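Local structure of beta-lactamase (6KBY) at residues A[109-113]-A[114-118]; A[230-233]-A[234-238]; A[361-364]-A[365-368]. The protein probably hydrolyses beta-lactam antibiotics to substituted beta-amino acids, as a class C beta-lactamase linked to antibiotic resistance. One frame throughout, in Å; residues are numbered along the deposited sequence.

The three contacts follow one another along the chain, and each lies at the end of a helix: contacts 1 and 2 at N-terminal ends (helices 113-117 and 234-244), contact 3 where helix 352-364 runs out. All reach the large antiparallel sheet. Contact 1 touches strand 266-270, whereas contacts 2 and 3 share strand 340-346. Contact 1 stands apart, its centre about 29 Å from that of contact 2 and about 37 Å from that of contact 3, across the middle of the chain from both. Contacts 2 and 3 have centres about 22 Å apart and nearest atoms about 8 Å apart. The three are thus separate helix ends, two starts and one finish, set against strands of the large sheet.

Contact 1: residues A[109-113]-A[114-118]; sequences DHVSV and LNVGT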
# COMPACT_ATOMS: atom_id res chain seq x y z
N ASP A 109 -4.03 -4.62 26.24
CA ASP A 109 -4.19 -6.00 26.68
C ASP A 109 -5.26 -6.72 25.88
O ASP A 109 -5.30 -7.95 25.89
CB ASP A 109 -4.61 -6.06 28.15
CG ASP A 109 -3.50 -5.68 29.12
OD1 ASP A 109 -2.33 -5.54 28.73
OD2 ASP A 109 -3.82 -5.54 30.32
N HIS A 110 -6.16 -5.98 25.22
CA HIS A 110 -7.31 -6.56 24.55
C HIS A 110 -7.35 -6.24 23.06
O HIS A 110 -8.39 -6.43 22.42
CB HIS A 110 -8.61 -6.11 25.22
CG HIS A 110 -8.65 -6.40 26.69
ND1 HIS A 110 -8.57 -7.68 27.19
CD2 HIS A 110 -8.76 -5.59 27.77
CE1 HIS A 110 -8.64 -7.65 28.51
NE2 HIS A 110 -8.74 -6.39 28.88
N VAL A 111 -6.24 -5.74 22.52
CA VAL A 111 -6.08 -5.49 21.09
C VAL A 111 -5.03 -6.46 20.59
O VAL A 111 -3.91 -6.49 21.11
CB VAL A 111 -5.60 -4.05 20.85
CG1 VAL A 111 -5.29 -3.82 19.38
CG2 VAL A 111 -6.62 -3.03 21.34
N SER A 112 -5.36 -7.25 19.57
CA SER A 112 -4.37 -8.18 19.04
C SER A 112 -3.51 -7.51 17.96
O SER A 112 -3.86 -6.48 17.39
CB SER A 112 -5.03 -9.42 18.46
OG SER A 112 -5.78 -9.07 17.31
N VAL A 113 -2.37 -8.14 17.69
CA VAL A 113 -1.58 -7.72 16.53
C VAL A 113 -2.42 -7.80 15.26
O VAL A 113 -2.37 -6.92 14.40
CB VAL A 113 -0.27 -8.52 16.44
CG1 VAL A 113 0.56 -8.09 15.25
CG2 VAL A 113 0.54 -8.37 17.72
N LEU A 114 -3.23 -8.86 15.14
CA LEU A 114 -4.13 -8.97 13.99
C LEU A 114 -5.05 -7.77 13.88
O LEU A 114 -5.28 -7.25 12.78
CB LEU A 114 -4.94 -10.27 14.08
CG LEU A 114 -5.77 -10.60 12.83
CD1 LEU A 114 -4.87 -10.91 11.64
CD2 LEU A 114 -6.74 -11.74 13.09
N ASN A 115 -5.57 -7.29 15.02
CA ASN A 115 -6.44 -6.12 14.99
C ASN A 115 -5.72 -4.91 14.38
O ASN A 115 -6.27 -4.23 13.51
CB ASN A 115 -6.93 -5.74 16.39
CG ASN A 115 -7.95 -6.72 16.99
OD1 ASN A 115 -7.92 -6.96 18.20
ND2 ASN A 115 -8.88 -7.23 16.19
N VAL A 116 -4.50 -4.62 14.82
CA VAL A 116 -3.82 -3.47 14.22
C VAL A 116 -3.44 -3.73 12.77
O VAL A 116 -3.34 -2.79 11.97
CB VAL A 116 -2.64 -2.92 15.06
CG1 VAL A 116 -3.13 -2.34 16.38
CG2 VAL A 116 -1.57 -3.96 15.29
N GLY A 117 -3.25 -5.00 12.39
CA GLY A 117 -2.96 -5.33 11.00
C GLY A 117 -4.14 -5.33 10.06
O GLY A 117 -3.95 -5.49 8.85
N THR A 118 -5.35 -5.17 10.60
CA THR A 118 -6.58 -5.23 9.82
C THR A 118 -7.47 -4.02 10.06
O THR A 118 -8.63 -4.03 9.66
CB THR A 118 -7.36 -6.51 10.15
OG1 THR A 118 -7.64 -6.55 11.55
CG2 THR A 118 -6.58 -7.77 9.74
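Ser112 and Asn115 trade hydrogen bonds across the first turn of helix 113-117, each side chain taking the other's backbone N-H. This is a capping box, with Ser112 at the N-cap. Asn115 N donates to Ser112 OG at 2.9 Å. The hydroxyl can reach it because OG sits between the serine's own backbone N and carbonyl carbon (chi1 67°). In return Ser112 N donates to Asn115 OD1, also at 2.9 Å, along an almost straight N-H...O line of 172°, although the nitrogen lies tilted out of the amide plane. Asn115 CG lies beside its own backbone N (chi1 -71°), which turns the carboxamide back toward the start of the helix. Its ND2 is hydrogen-bonded to Thr120 OG1, just past the helix, so both ends of the amide are held and its rotation is fixed.

Val113 takes part mainly through its backbone. Its carbonyl O accepts from Gly117 N at 2.9 Å, and Val116 CG2 rests 3.2 Å from that same Val113 O. One residue earlier, Val116 N donates to Ser112 O at 3.2 Å and completes the turn. Next to the box, Val111 CG1 lies 4.0 Å from Val116 CG1, their side chains crossing at about a right angle, and also meets the CB of Asn115.

Around this turn, Val111 pairs by backbone with Val96 of helix 96-99 and Val113 packs on Tyr99 of the same helix. Leu114 and Thr118 lean on Tyr267 of strand 266-270, so the short helix touches helix 96-99 through Val113 and the large sheet through Leu114.

Contact 2: residues A[230-233]-A[234-238]; sequences IKTT and SSDLL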
# COMPACT_ATOMS: atom_id res chain seq x y z
N ILE A 230 7.13 5.30 2.09
CA ILE A 230 7.88 4.76 0.95
C ILE A 230 7.91 5.74 -0.22
O ILE A 230 6.87 6.31 -0.60
CB ILE A 230 7.30 3.40 0.52
CG1 ILE A 230 7.51 2.34 1.61
CG2 ILE A 230 7.90 2.95 -0.81
CD1 ILE A 230 8.92 1.80 1.72
N LYS A 231 9.09 5.90 -0.81
CA LYS A 231 9.28 6.51 -2.12
C LYS A 231 9.87 5.44 -3.03
O LYS A 231 10.80 4.73 -2.62
CB LYS A 231 10.25 7.70 -2.04
CG LYS A 231 9.79 8.86 -1.17
CD LYS A 231 10.22 8.66 0.29
CE LYS A 231 9.51 9.55 1.26
NZ LYS A 231 10.06 9.19 2.57
N THR A 232 9.34 5.31 -4.24
CA THR A 232 9.71 4.16 -5.08
C THR A 232 9.39 4.47 -6.54
O THR A 232 8.73 5.46 -6.86
CB THR A 232 8.99 2.90 -4.58
OG1 THR A 232 9.42 1.77 -5.33
CG2 THR A 232 7.49 3.06 -4.70
N THR A 233 9.87 3.60 -7.42
CA THR A 233 9.59 3.69 -8.84
C THR A 233 8.46 2.75 -9.22
O THR A 233 8.18 1.77 -8.52
CB THR A 233 10.82 3.32 -9.68
OG1 THR A 233 11.11 1.93 -9.48
CG2 THR A 233 12.04 4.16 -9.30
N SER A 234 7.82 3.04 -10.35
CA SER A 234 6.80 2.13 -10.84
C SER A 234 7.38 0.76 -11.17
O SER A 234 6.71 -0.26 -10.99
CB SER A 234 6.10 2.72 -12.06
OG SER A 234 7.02 2.87 -13.13
N SER A 235 8.64 0.71 -11.63
CA SER A 235 9.26 -0.58 -11.93
C SER A 235 9.48 -1.41 -10.67
O SER A 235 9.25 -2.62 -10.68
CB SER A 235 10.58 -0.35 -12.67
OG SER A 235 10.34 0.20 -13.96
N ASP A 236 9.94 -0.78 -9.59
CA ASP A 236 10.09 -1.52 -8.34
C ASP A 236 8.74 -2.01 -7.83
O ASP A 236 8.62 -3.14 -7.34
CB ASP A 236 10.76 -0.67 -7.26
CG ASP A 236 12.27 -0.84 -7.24
OD1 ASP A 236 12.86 -1.29 -8.25
OD2 ASP A 236 12.88 -0.48 -6.20
N LEU A 237 7.70 -1.17 -7.93
CA LEU A 237 6.39 -1.63 -7.48
C LEU A 237 5.82 -2.71 -8.38
O LEU A 237 5.10 -3.59 -7.91
CB LEU A 237 5.42 -0.46 -7.36
CG LEU A 237 5.62 0.41 -6.13
CD1 LEU A 237 4.68 1.60 -6.17
CD2 LEU A 237 5.43 -0.38 -4.83
N LEU A 238 6.13 -2.67 -9.68
CA LEU A 238 5.68 -3.77 -10.52
C LEU A 238 6.36 -5.07 -10.12
O LEU A 238 5.74 -6.14 -10.14
CB LEU A 238 5.89 -3.46 -12.00
CG LEU A 238 5.13 -4.38 -12.96
CD1 LEU A 238 3.62 -4.20 -12.82
CD2 LEU A 238 5.57 -4.15 -14.40
O HOH W 1 13.46 0.89 -10.32
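Thr233 caps the start of helix 234-244 with its hydroxyl: Asp236 N donates to Thr233 OG1 at 3.0 Å, with an N-H...O angle of 165°. The torsion that places it there sets OG1 between the backbone N and the carbonyl carbon (chi1 66°), so the oxygen faces the first turn of the helix. Thr233 O then receives Leu237 N at 3.0 Å, the first regular bond of the helix. Thr233 OG1 is also hydrogen-bonded to a water 2.7 Å away. That water donates to Asp236 OD1 at 3.1 Å and so ties cap and carboxylate together.

Thr232, just before the cap, reaches the first turn with both branches. Its OG1 lies 3.4 Å from Asp236 CB. Its methyl presses on Leu237, where Thr232 CG2 and Leu237 CD1 are 3.5 Å apart, a tight fit for two carbons. OG1 opposite the backbone N (chi1 -176°) leaves the methyl on the leucine's side.

A second shell fixes these groups. Ser193 OG bonds both Thr232 OG1 and Asp236 OD2, and His192 N also bonds OD2. With these partners and the helix N-terminus nearby, the aspartate would probably favour its charged form. Ser234 OG turns instead to Ser36 OG.

The side chain of Leu237 is about 11 Å from that of Ser71, which binds AMP covalently. Strand 231-232 runs in the middle of a small antiparallel sheet, between strands 67-68 and 193-194. Ser234 packs on Ile47 of strand 44-50. Leu237 touches both Val343 and Leu345 of strand 340-346 and Leu72 and Phe76 of helix 72-86.

Contact 3: residues A[361-364]-A[365-368]; sequences KILS and SLEG
The C-terminal end of helix 352-364 is where this contact forms, as the chain leaves the helix for the tail. Ile362 O takes two bonds from Ser365. Ser365 OG donates to Ile362 O at 2.7 Å, in the carbonyl plane and on a lone pair, while Ser365 N donates to it at 3.0 Å from above that plane. The serine's chi1 of 79° folds the hydroxyl back over the last turn. Ser365 N also makes a weak bond to Lys361 O. One step on, Leu366 N donates to Leu363 O at 3.1 Å, so three-residue spacing takes over from four as the helix ends.

Leu366 lies back along the turn: its CD1 meets Leu363 CD2 at 3.7 Å, and its CG approaches Ile362 O at 3.4 Å. A water lies 2.8 Å from Glu367 O and 3.2 Å from Ser364 O, close enough to link the two. The carboxylate of Glu367 pairs with Lys370.

Leu366 meets Ile15 of helix 11-30 and Met340 of strand 340-346, and Leu363 packs on Ile342. Terminal helices lying together against the large antiparallel sheet are characteristic of the class C beta-lactamase fold.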
# COMPACT_ATOMS: atom_id res chain seq x y z
N LYS A 361 -10.59 -0.20 -16.13
CA LYS A 361 -10.67 -0.20 -17.59
C LYS A 361 -9.43 -0.82 -18.20
O LYS A 361 -9.52 -1.58 -19.18
CB LYS A 361 -10.88 1.22 -18.10
CG LYS A 361 -12.25 1.78 -17.79
CD LYS A 361 -12.31 3.25 -18.18
CE LYS A 361 -13.68 3.85 -17.97
NZ LYS A 361 -13.66 5.32 -18.20
N ILE A 362 -8.25 -0.51 -17.67
CA ILE A 362 -7.02 -1.07 -18.23
C ILE A 362 -6.98 -2.58 -18.05
O ILE A 362 -6.77 -3.33 -19.01
CB ILE A 362 -5.78 -0.38 -17.64
CG1 ILE A 362 -5.73 1.07 -18.10
CG2 ILE A 362 -4.52 -1.12 -18.06
CD1 ILE A 362 -4.69 1.91 -17.38
N LEU A 363 -7.18 -3.06 -16.82
CA LEU A 363 -7.09 -4.50 -16.62
C LEU A 363 -8.18 -5.24 -17.40
O LEU A 363 -7.93 -6.33 -17.94
CB LEU A 363 -7.11 -4.86 -15.13
CG LEU A 363 -5.89 -4.41 -14.30
CD1 LEU A 363 -5.91 -5.07 -12.93
CD2 LEU A 363 -4.56 -4.68 -15.01
N SER A 364 -9.37 -4.66 -17.50
CA SER A 364 -10.44 -5.33 -18.24
C SER A 364 -10.11 -5.47 -19.72
O SER A 364 -10.66 -6.35 -20.39
CB SER A 364 -11.76 -4.60 -18.03
OG SER A 364 -12.14 -4.63 -16.66
N SER A 365 -9.22 -4.62 -20.26
CA SER A 365 -8.86 -4.67 -21.67
C SER A 365 -7.86 -5.78 -22.00
O SER A 365 -7.62 -6.02 -23.19
CB SER A 365 -8.25 -3.33 -22.09
OG SER A 365 -6.89 -3.22 -21.68
N LEU A 366 -7.31 -6.47 -21.00
CA LEU A 366 -6.13 -7.30 -21.21
C LEU A 366 -6.40 -8.72 -21.71
O LEU A 366 -5.45 -9.43 -22.04
CB LEU A 366 -5.26 -7.34 -19.96
CG LEU A 366 -4.71 -5.98 -19.53
CD1 LEU A 366 -3.81 -6.17 -18.31
CD2 LEU A 366 -3.94 -5.32 -20.66
N GLU A 367 -7.66 -9.16 -21.76
CA GLU A 367 -7.98 -10.40 -22.44
C GLU A 367 -9.41 -10.32 -22.95
O GLU A 367 -10.19 -9.47 -22.54
CB GLU A 367 -7.78 -11.64 -21.56
CG GLU A 367 -8.84 -11.80 -20.49
CD GLU A 367 -8.69 -13.08 -19.67
OE1 GLU A 367 -9.60 -13.37 -18.85
OE2 GLU A 367 -7.68 -13.81 -19.84
N GLY A 368 -9.74 -11.23 -23.86
CA GLY A 368 -11.08 -11.28 -24.41
C GLY A 368 -12.09 -11.78 -23.39
O GLY A 368 -11.76 -12.31 -22.33
O HOH W 2 -11.36 -9.42 -19.98